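Local coordinates for surface-associated protein CshA (PDB 5L2D), which is a streptococcal cell-wall adhesin that binds host fibronectin, the chain here being its non-repetitive domain 2, at residues P104-R109 with T129-P134; T58-K63 with G141-V146. One frame throughout, in Å; residues are numbered along the deposited sequence.

Contact 1 of 2, residues P104-R109 with T129-P134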
ATOM      1  N   PRO A 104       4.015 -15.606  -4.336  1.00 70.31           N
ATOM      2  CA  PRO A 104       4.366 -15.117  -5.677  1.00 72.54           C
ATOM      3  C   PRO A 104       4.779 -13.651  -5.707  1.00 78.65           C
ATOM      4  O   PRO A 104       4.399 -12.880  -4.826  1.00 80.96           O
ATOM      5  CB  PRO A 104       3.088 -15.334  -6.507  1.00 76.04           C
ATOM      6  CG  PRO A 104       1.991 -15.646  -5.545  1.00 76.65           C
ATOM      7  CD  PRO A 104       2.621 -16.086  -4.254  1.00 73.35           C
ATOM      8  N   SER A 105       5.552 -13.291  -6.733  1.00 82.09           N
ATOM      9  CA  SER A 105       6.045 -11.924  -6.940  1.00 81.84           C
ATOM     10  C   SER A 105       4.868 -10.971  -7.137  1.00 82.40           C
ATOM     11  O   SER A 105       3.842 -11.381  -7.705  1.00 79.54           O
ATOM     12  CB  SER A 105       6.960 -11.860  -8.186  1.00 85.47           C
ATOM     13  OG  SER A 105       8.033 -12.817  -8.157  1.00 82.18           O
ATOM     14  N   VAL A 106       4.997  -9.712  -6.690  1.00 71.66           N
ATOM     15  CA  VAL A 106       3.927  -8.747  -6.976  1.00 71.64           C
ATOM     16  C   VAL A 106       4.059  -8.358  -8.457  1.00 70.73           C
ATOM     17  O   VAL A 106       5.138  -8.510  -9.007  1.00 70.65           O
ATOM     18  CB  VAL A 106       3.866  -7.506  -6.010  1.00 74.48           C
ATOM     19  CG1 VAL A 106       4.617  -7.743  -4.701  1.00 71.14           C
ATOM     20  CG2 VAL A 106       4.336  -6.229  -6.677  1.00 70.78           C
ATOM     21  N   THR A 107       2.982  -7.882  -9.098  1.00 69.04           N
ATOM     22  CA  THR A 107       2.993  -7.674 -10.547  1.00 70.90           C
ATOM     23  C   THR A 107       1.762  -6.963 -11.054  1.00 73.52           C
ATOM     24  O   THR A 107       0.745  -6.889 -10.366  1.00 72.35           O
ATOM     25  CB  THR A 107       3.067  -9.031 -11.310  1.00 81.42           C
ATOM     26  OG1 THR A 107       2.899  -8.822 -12.727  1.00 83.28           O
ATOM     27  CG2 THR A 107       1.984 -10.015 -10.799  1.00 75.84           C
ATOM     28  N   GLY A 108       1.864  -6.479 -12.289  1.00 76.84           N
ATOM     29  CA  GLY A 108       0.717  -5.955 -13.018  1.00 92.16           C
ATOM     30  C   GLY A 108       0.125  -7.006 -13.940  1.00108.86           C
ATOM     31  O   GLY A 108      -1.028  -7.434 -13.743  1.00115.53           O
ATOM     32  N   ARG A 109       0.966  -7.453 -14.888  1.00120.47           N
ATOM     33  CA  ARG A 109       0.593  -8.176 -16.139  1.00121.18           C
ATOM     34  C   ARG A 109      -0.761  -8.911 -16.165  1.00113.85           C
ATOM     35  O   ARG A 109      -0.849 -10.079 -15.803  1.00114.40           O
ATOM     36  CB  ARG A 109       1.728  -9.141 -16.546  1.00104.36           C
ATOM     37  N   THR A 129      -2.648  -2.480 -15.150  1.00 88.67           N
ATOM     38  CA  THR A 129      -3.409  -1.288 -14.758  1.00 89.94           C
ATOM     39  C   THR A 129      -3.577  -1.171 -13.246  1.00 86.37           C
ATOM     40  O   THR A 129      -4.399  -0.411 -12.770  1.00 79.08           O
ATOM     41  CB  THR A 129      -4.826  -1.301 -15.380  1.00 95.87           C
ATOM     42  OG1 THR A 129      -5.490  -0.072 -15.058  1.00 86.70           O
ATOM     43  CG2 THR A 129      -5.702  -2.537 -14.893  1.00 91.56           C
ATOM     44  N   GLN A 130      -2.794  -1.926 -12.491  1.00 85.65           N
ATOM     45  CA  GLN A 130      -3.104  -2.198 -11.100  1.00 78.04           C
ATOM     46  C   GLN A 130      -2.006  -3.125 -10.651  1.00 84.98           C
ATOM     47  O   GLN A 130      -1.682  -4.073 -11.351  1.00 97.50           O
ATOM     48  CB  GLN A 130      -4.427  -2.948 -11.002  1.00 84.77           C
ATOM     49  CG  GLN A 130      -5.314  -2.562  -9.826  1.00 90.46           C
ATOM     50  CD  GLN A 130      -6.379  -3.610  -9.504  1.00 88.92           C
ATOM     51  OE1 GLN A 130      -6.116  -4.820  -9.555  1.00 78.68           O
ATOM     52  NE2 GLN A 130      -7.573  -3.152  -9.138  1.00 88.84           N
ATOM     53  N   ILE A 131      -1.396  -2.857  -9.512  1.00 87.56           N
ATOM     54  CA  ILE A 131      -0.363  -3.756  -9.001  1.00 83.34           C
ATOM     55  C   ILE A 131      -0.961  -4.528  -7.857  1.00 75.47           C
ATOM     56  O   ILE A 131      -1.649  -3.964  -7.018  1.00 76.69           O
ATOM     57  CB  ILE A 131       0.863  -2.992  -8.480  1.00 85.64           C
ATOM     58  CG1 ILE A 131       1.635  -2.406  -9.638  1.00 89.26           C
ATOM     59  CG2 ILE A 131       1.804  -3.903  -7.701  1.00 88.17           C
ATOM     60  CD1 ILE A 131       2.575  -1.310  -9.193  1.00 88.45           C
ATOM     61  N   ILE A 132      -0.658  -5.812  -7.796  1.00 76.87           N
ATOM     62  CA  ILE A 132      -1.294  -6.693  -6.832  1.00 75.92           C
ATOM     63  C   ILE A 132      -0.387  -7.882  -6.598  1.00 71.21           C
ATOM     64  O   ILE A 132       0.365  -8.293  -7.497  1.00 72.03           O
ATOM     65  CB  ILE A 132      -2.689  -7.133  -7.344  1.00 85.24           C
ATOM     66  CG1 ILE A 132      -3.356  -8.119  -6.378  1.00 99.44           C
ATOM     67  CG2 ILE A 132      -2.597  -7.731  -8.743  1.00 78.48           C
ATOM     68  CD1 ILE A 132      -4.841  -8.330  -6.647  1.00102.95           C
ATOM     69  N   LEU A 133      -0.418  -8.386  -5.372  1.00 71.71           N
ATOM     70  CA  LEU A 133       0.264  -9.625  -5.035  1.00 77.62           C
ATOM     71  C   LEU A 133      -0.807 -10.672  -5.118  1.00 83.86           C
ATOM     72  O   LEU A 133      -1.725 -10.672  -4.285  1.00 92.16           O
ATOM     73  CB  LEU A 133       0.846  -9.594  -3.635  1.00 73.59           C
ATOM     74  CG  LEU A 133       1.791 -10.754  -3.364  1.00 71.02           C
ATOM     75  CD1 LEU A 133       2.504 -10.511  -2.048  1.00 72.78           C
ATOM     76  CD2 LEU A 133       1.081 -12.090  -3.321  1.00 73.82           C
ATOM     77  N   PRO A 134      -0.699 -11.565  -6.122  1.00 92.69           N
ATOM     78  CA  PRO A 134      -1.776 -12.450  -6.574  1.00 92.20           C
ATOM     79  C   PRO A 134      -1.953 -13.729  -5.736  1.00 86.45           C
ATOM     80  O   PRO A 134      -1.739 -14.829  -6.227  1.00 91.35           O
ATOM     81  CB  PRO A 134      -1.316 -12.798  -7.987  1.00 92.53           C
ATOM     82  CG  PRO A 134       0.172 -12.906  -7.846  1.00 89.91           C
ATOM     83  CD  PRO A 134       0.539 -11.789  -6.906  1.00 93.60           C
TER

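Contact 2 of 2, residues T58-K63 with G141-V146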
ATOM      1  N   THR A  58      11.009   3.152  -9.466  1.00 51.60           N
ATOM      2  CA  THR A  58      11.948   2.056  -9.248  1.00 52.90           C
ATOM      3  C   THR A  58      11.710   1.455  -7.875  1.00 54.07           C
ATOM      4  O   THR A  58      11.690   2.193  -6.878  1.00 56.58           O
ATOM      5  CB  THR A  58      13.417   2.525  -9.298  1.00 57.69           C
ATOM      6  OG1 THR A  58      13.641   3.440 -10.395  1.00 56.03           O
ATOM      7  CG2 THR A  58      14.351   1.310  -9.388  1.00 57.41           C
ATOM      8  N   VAL A  59      11.576   0.130  -7.802  1.00 51.76           N
ATOM      9  CA  VAL A  59      11.265  -0.521  -6.526  1.00 52.28           C
ATOM     10  C   VAL A  59      12.475  -0.508  -5.648  1.00 54.56           C
ATOM     11  O   VAL A  59      13.521  -1.051  -6.024  1.00 60.36           O
ATOM     12  CB  VAL A  59      10.910  -2.002  -6.682  1.00 52.94           C
ATOM     13  CG1 VAL A  59      10.606  -2.625  -5.332  1.00 57.74           C
ATOM     14  CG2 VAL A  59       9.719  -2.174  -7.568  1.00 54.28           C
ATOM     15  N   THR A  60      12.354   0.071  -4.467  1.00 58.10           N
ATOM     16  CA  THR A  60      13.514   0.076  -3.563  1.00 61.73           C
ATOM     17  C   THR A  60      13.410  -0.940  -2.477  1.00 60.37           C
ATOM     18  O   THR A  60      14.380  -1.179  -1.800  1.00 60.34           O
ATOM     19  CB  THR A  60      13.729   1.424  -2.860  1.00 58.69           C
ATOM     20  OG1 THR A  60      12.667   1.675  -1.942  1.00 59.84           O
ATOM     21  CG2 THR A  60      13.766   2.532  -3.864  1.00 63.74           C
ATOM     22  N   GLU A  61      12.227  -1.494  -2.261  1.00 61.52           N
ATOM     23  CA  GLU A  61      12.029  -2.370  -1.127  1.00 62.18           C
ATOM     24  C   GLU A  61      10.772  -3.225  -1.241  1.00 62.94           C
ATOM     25  O   GLU A  61       9.735  -2.793  -1.757  1.00 63.27           O
ATOM     26  CB  GLU A  61      11.995  -1.568   0.172  1.00 65.10           C
ATOM     27  CG  GLU A  61      12.166  -2.477   1.375  1.00 79.61           C
ATOM     28  CD  GLU A  61      12.583  -1.755   2.646  1.00 94.11           C
ATOM     29  OE1 GLU A  61      11.791  -0.918   3.135  1.00108.76           O
ATOM     30  OE2 GLU A  61      13.682  -2.060   3.178  1.00 94.72           O
ATOM     31  N   LEU A  62      10.888  -4.452  -0.759  1.00 62.66           N
ATOM     32  CA  LEU A  62       9.748  -5.355  -0.606  1.00 59.85           C
ATOM     33  C   LEU A  62       9.651  -5.888   0.834  1.00 58.16           C
ATOM     34  O   LEU A  62      10.085  -6.986   1.116  1.00 60.43           O
ATOM     35  CB  LEU A  62       9.864  -6.513  -1.598  1.00 51.65           C
ATOM     36  CG  LEU A  62       9.669  -6.131  -3.061  1.00 54.41           C
ATOM     37  CD1 LEU A  62      10.112  -7.247  -4.010  1.00 55.02           C
ATOM     38  CD2 LEU A  62       8.223  -5.773  -3.338  1.00 51.06           C
ATOM     39  N   LYS A  63       9.101  -5.102   1.744  1.00 59.04           N
ATOM     40  CA  LYS A  63       8.882  -5.574   3.086  1.00 57.05           C
ATOM     41  C   LYS A  63       7.533  -5.095   3.565  1.00 59.47           C
ATOM     42  O   LYS A  63       7.005  -4.101   3.055  1.00 57.19           O
ATOM     43  CB  LYS A  63       9.942  -5.034   4.015  1.00 64.84           C
ATOM     44  CG  LYS A  63      11.353  -5.533   3.779  1.00 68.43           C
ATOM     45  CD  LYS A  63      12.276  -4.889   4.823  1.00 75.39           C
ATOM     46  CE  LYS A  63      13.661  -5.540   4.870  1.00 81.55           C
ATOM     47  NZ  LYS A  63      13.613  -7.007   5.156  1.00 78.03           N
ATOM     48  N   GLY A 141       4.400  -5.572   1.583  1.00 62.34           N
ATOM     49  CA  GLY A 141       4.569  -4.163   1.270  1.00 64.27           C
ATOM     50  C   GLY A 141       5.632  -3.887   0.215  1.00 60.58           C
ATOM     51  O   GLY A 141       6.494  -4.719  -0.059  1.00 59.14           O
ATOM     52  N   ILE A 142       5.533  -2.702  -0.373  1.00 58.77           N
ATOM     53  CA  ILE A 142       6.421  -2.270  -1.423  1.00 60.70           C
ATOM     54  C   ILE A 142       6.758  -0.746  -1.305  1.00 60.56           C
ATOM     55  O   ILE A 142       5.916   0.063  -0.913  1.00 49.86           O
ATOM     56  CB  ILE A 142       5.806  -2.627  -2.795  1.00 56.22           C
ATOM     57  CG1 ILE A 142       6.859  -2.605  -3.894  1.00 61.74           C
ATOM     58  CG2 ILE A 142       4.722  -1.642  -3.179  1.00 58.02           C
ATOM     59  CD1 ILE A 142       6.320  -3.005  -5.259  1.00 62.96           C
ATOM     60  N   LYS A 143       7.999  -0.372  -1.624  1.00 59.90           N
ATOM     61  CA  LYS A 143       8.358   1.036  -1.740  1.00 60.93           C
ATOM     62  C   LYS A 143       8.956   1.312  -3.084  1.00 56.78           C
ATOM     63  O   LYS A 143       9.752   0.521  -3.629  1.00 55.02           O
ATOM     64  CB  LYS A 143       9.379   1.473  -0.683  1.00 69.50           C
ATOM     65  CG  LYS A 143       8.799   1.693   0.702  1.00 75.57           C
ATOM     66  CD  LYS A 143       9.337   2.958   1.363  1.00 79.09           C
ATOM     67  CE  LYS A 143      10.729   2.750   1.939  1.00 87.82           C
ATOM     68  NZ  LYS A 143      10.908   1.483   2.705  1.00 90.12           N
ATOM     69  N   PHE A 144       8.609   2.484  -3.579  1.00 51.04           N
ATOM     70  CA  PHE A 144       9.116   2.972  -4.823  1.00 51.37           C
ATOM     71  C   PHE A 144       9.900   4.260  -4.663  1.00 53.60           C
ATOM     72  O   PHE A 144       9.485   5.140  -3.911  1.00 55.01           O
ATOM     73  CB  PHE A 144       7.948   3.310  -5.716  1.00 54.35           C
ATOM     74  CG  PHE A 144       7.259   2.136  -6.272  1.00 56.57           C
ATOM     75  CD1 PHE A 144       7.763   1.508  -7.409  1.00 63.44           C
ATOM     76  CD2 PHE A 144       6.106   1.659  -5.682  1.00 56.79           C
ATOM     77  CE1 PHE A 144       7.114   0.418  -7.942  1.00 66.62           C
ATOM     78  CE2 PHE A 144       5.459   0.562  -6.200  1.00 61.62           C
ATOM     79  CZ  PHE A 144       5.963  -0.060  -7.329  1.00 66.03           C
ATOM     80  N   LYS A 145      10.981   4.385  -5.436  1.00 52.73           N
ATOM     81  CA  LYS A 145      11.640   5.661  -5.690  1.00 53.98           C
ATOM     82  C   LYS A 145      10.863   6.334  -6.755  1.00 53.52           C
ATOM     83  O   LYS A 145      10.463   5.679  -7.698  1.00 53.80           O
ATOM     84  CB  LYS A 145      13.027   5.391  -6.234  1.00 64.19           C
ATOM     85  CG  LYS A 145      13.953   6.576  -6.422  1.00 69.80           C
ATOM     86  CD  LYS A 145      15.400   6.123  -6.233  1.00 79.72           C
ATOM     87  CE  LYS A 145      16.390   7.242  -6.492  1.00 88.79           C
ATOM     88  NZ  LYS A 145      16.787   7.223  -7.925  1.00 92.01           N
ATOM     89  N   VAL A 146      10.667   7.637  -6.640  1.00 56.38           N
ATOM     90  CA  VAL A 146       9.883   8.402  -7.621  1.00 53.94           C
ATOM     91  C   VAL A 146      10.683   9.578  -8.191  1.00 55.75           C
ATOM     92  O   VAL A 146      11.202  10.423  -7.448  1.00 55.60           O
ATOM     93  CB  VAL A 146       8.633   8.995  -6.977  1.00 54.92           C
ATOM     94  CG1 VAL A 146       7.740   9.629  -8.030  1.00 57.71           C
ATOM     95  CG2 VAL A 146       7.900   7.929  -6.218  1.00 56.37           C
TER

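Contact 1 of 2, residues P104-R109 with T129-P134
P104-G108 and Q130-P134 run nearly antiparallel, with end-to-end directions 162° apart, and pair at a single bridge between T107 and I132. Two backbone bonds make this hydrogen-bonded pair. T107 N donates to I132 O at 3.1 Å, and I132 N returns a bond to T107 O. Past the bridge, the CA of G108 makes a CA-H...O contact of 3.5 Å to Q130 O. I131 and I132 also pair with a strand of the second subunit.

V106 and I131 cross at a slant, methyl against methyl, with CG2 to CG2 at 3.6 Å. With I131 chi1 at -72°, CG2 stands anti to the backbone N and is the branch that meets V106. At the other end P104 and P134 slide past each other in opposite directions, with their CG atoms 4.0 Å apart. P134 CD also lies 3.4 Å from S105 O. L133 fills in between, its CD2 toward P104 CG and its CB toward V106 CG1. Its CG is 3.7 Å from P104 O. The hydroxyl of S105 points elsewhere and bonds to D34. V106 and I131 are buried, with W140 and F39 among their neighbours.

The T107-I132 bonds satisfy two N-H and two C=O groups in the middle. Carbon-to-carbonyl-oxygen and apolar contacts complete the rest. One bridge thus fixes the register, and the apolar groups do the packing.

Contact 2 of 2, residues T58-K63 with G141-V146
The ring of F144 meets the chain of 58-63 obliquely: V59 CG2 is 3.7 Å from CE1, and the carbonyl carbon of T58 is near CD1. The other flat group is the E61 carboxylate, on the opposite sheet face from F144. Its OE1 forms a salt bridge with K143 NZ at 2.6 Å. The E61 and K143 side chains run alongside each other. K143 folds at chi3 (-79°) and chi4 (-45°), which curls NZ back to the acid.

I142 lies alongside L62, with CG1 3.5 Å from L62 CD2, and crosses V59 at about a right angle.

T58 and K145 form an antiparallel pair with two backbone bonds. A classic beta bulge follows: T60 N bonds to K143 O at 2.8 Å, E61 N reaches the same oxygen weakly at 3.5 Å, and K143 N bonds to E61 O.

The contact joins strands 53-61 and 138-150 of the antiparallel sheet. L57 packs on F144, and F39 and V106 from loops pack on V59 and I142. E265 of the second subunit hydrogen-bonds T60 OG1. Beyond 141-144 the sheet continues into a strand of the second subunit.

How the contacts relate
The centres of the two contacts are about 13 Å apart. Along the chain the order is 58-63, 104-109, 129-134, 141-146, so the whole of contact 1 falls between the two halves of contact 2. Strand 131-132 is followed directly by strand 138-150. The contacts touch through apolar side chains: V106 CG2 lies 4.0 Å from I142 CD1, and I131 CD1 lies 4.1 Å from F144 CZ. Contact 1 therefore lays strand 131-132 and its partner loop on the strand pair of contact 2. Both belong to non-repetitive domain 2. In each a strand pairs with one of the second subunit, 131-132 in contact 1 and 141-144 in contact 2, so both reach the subunit interface.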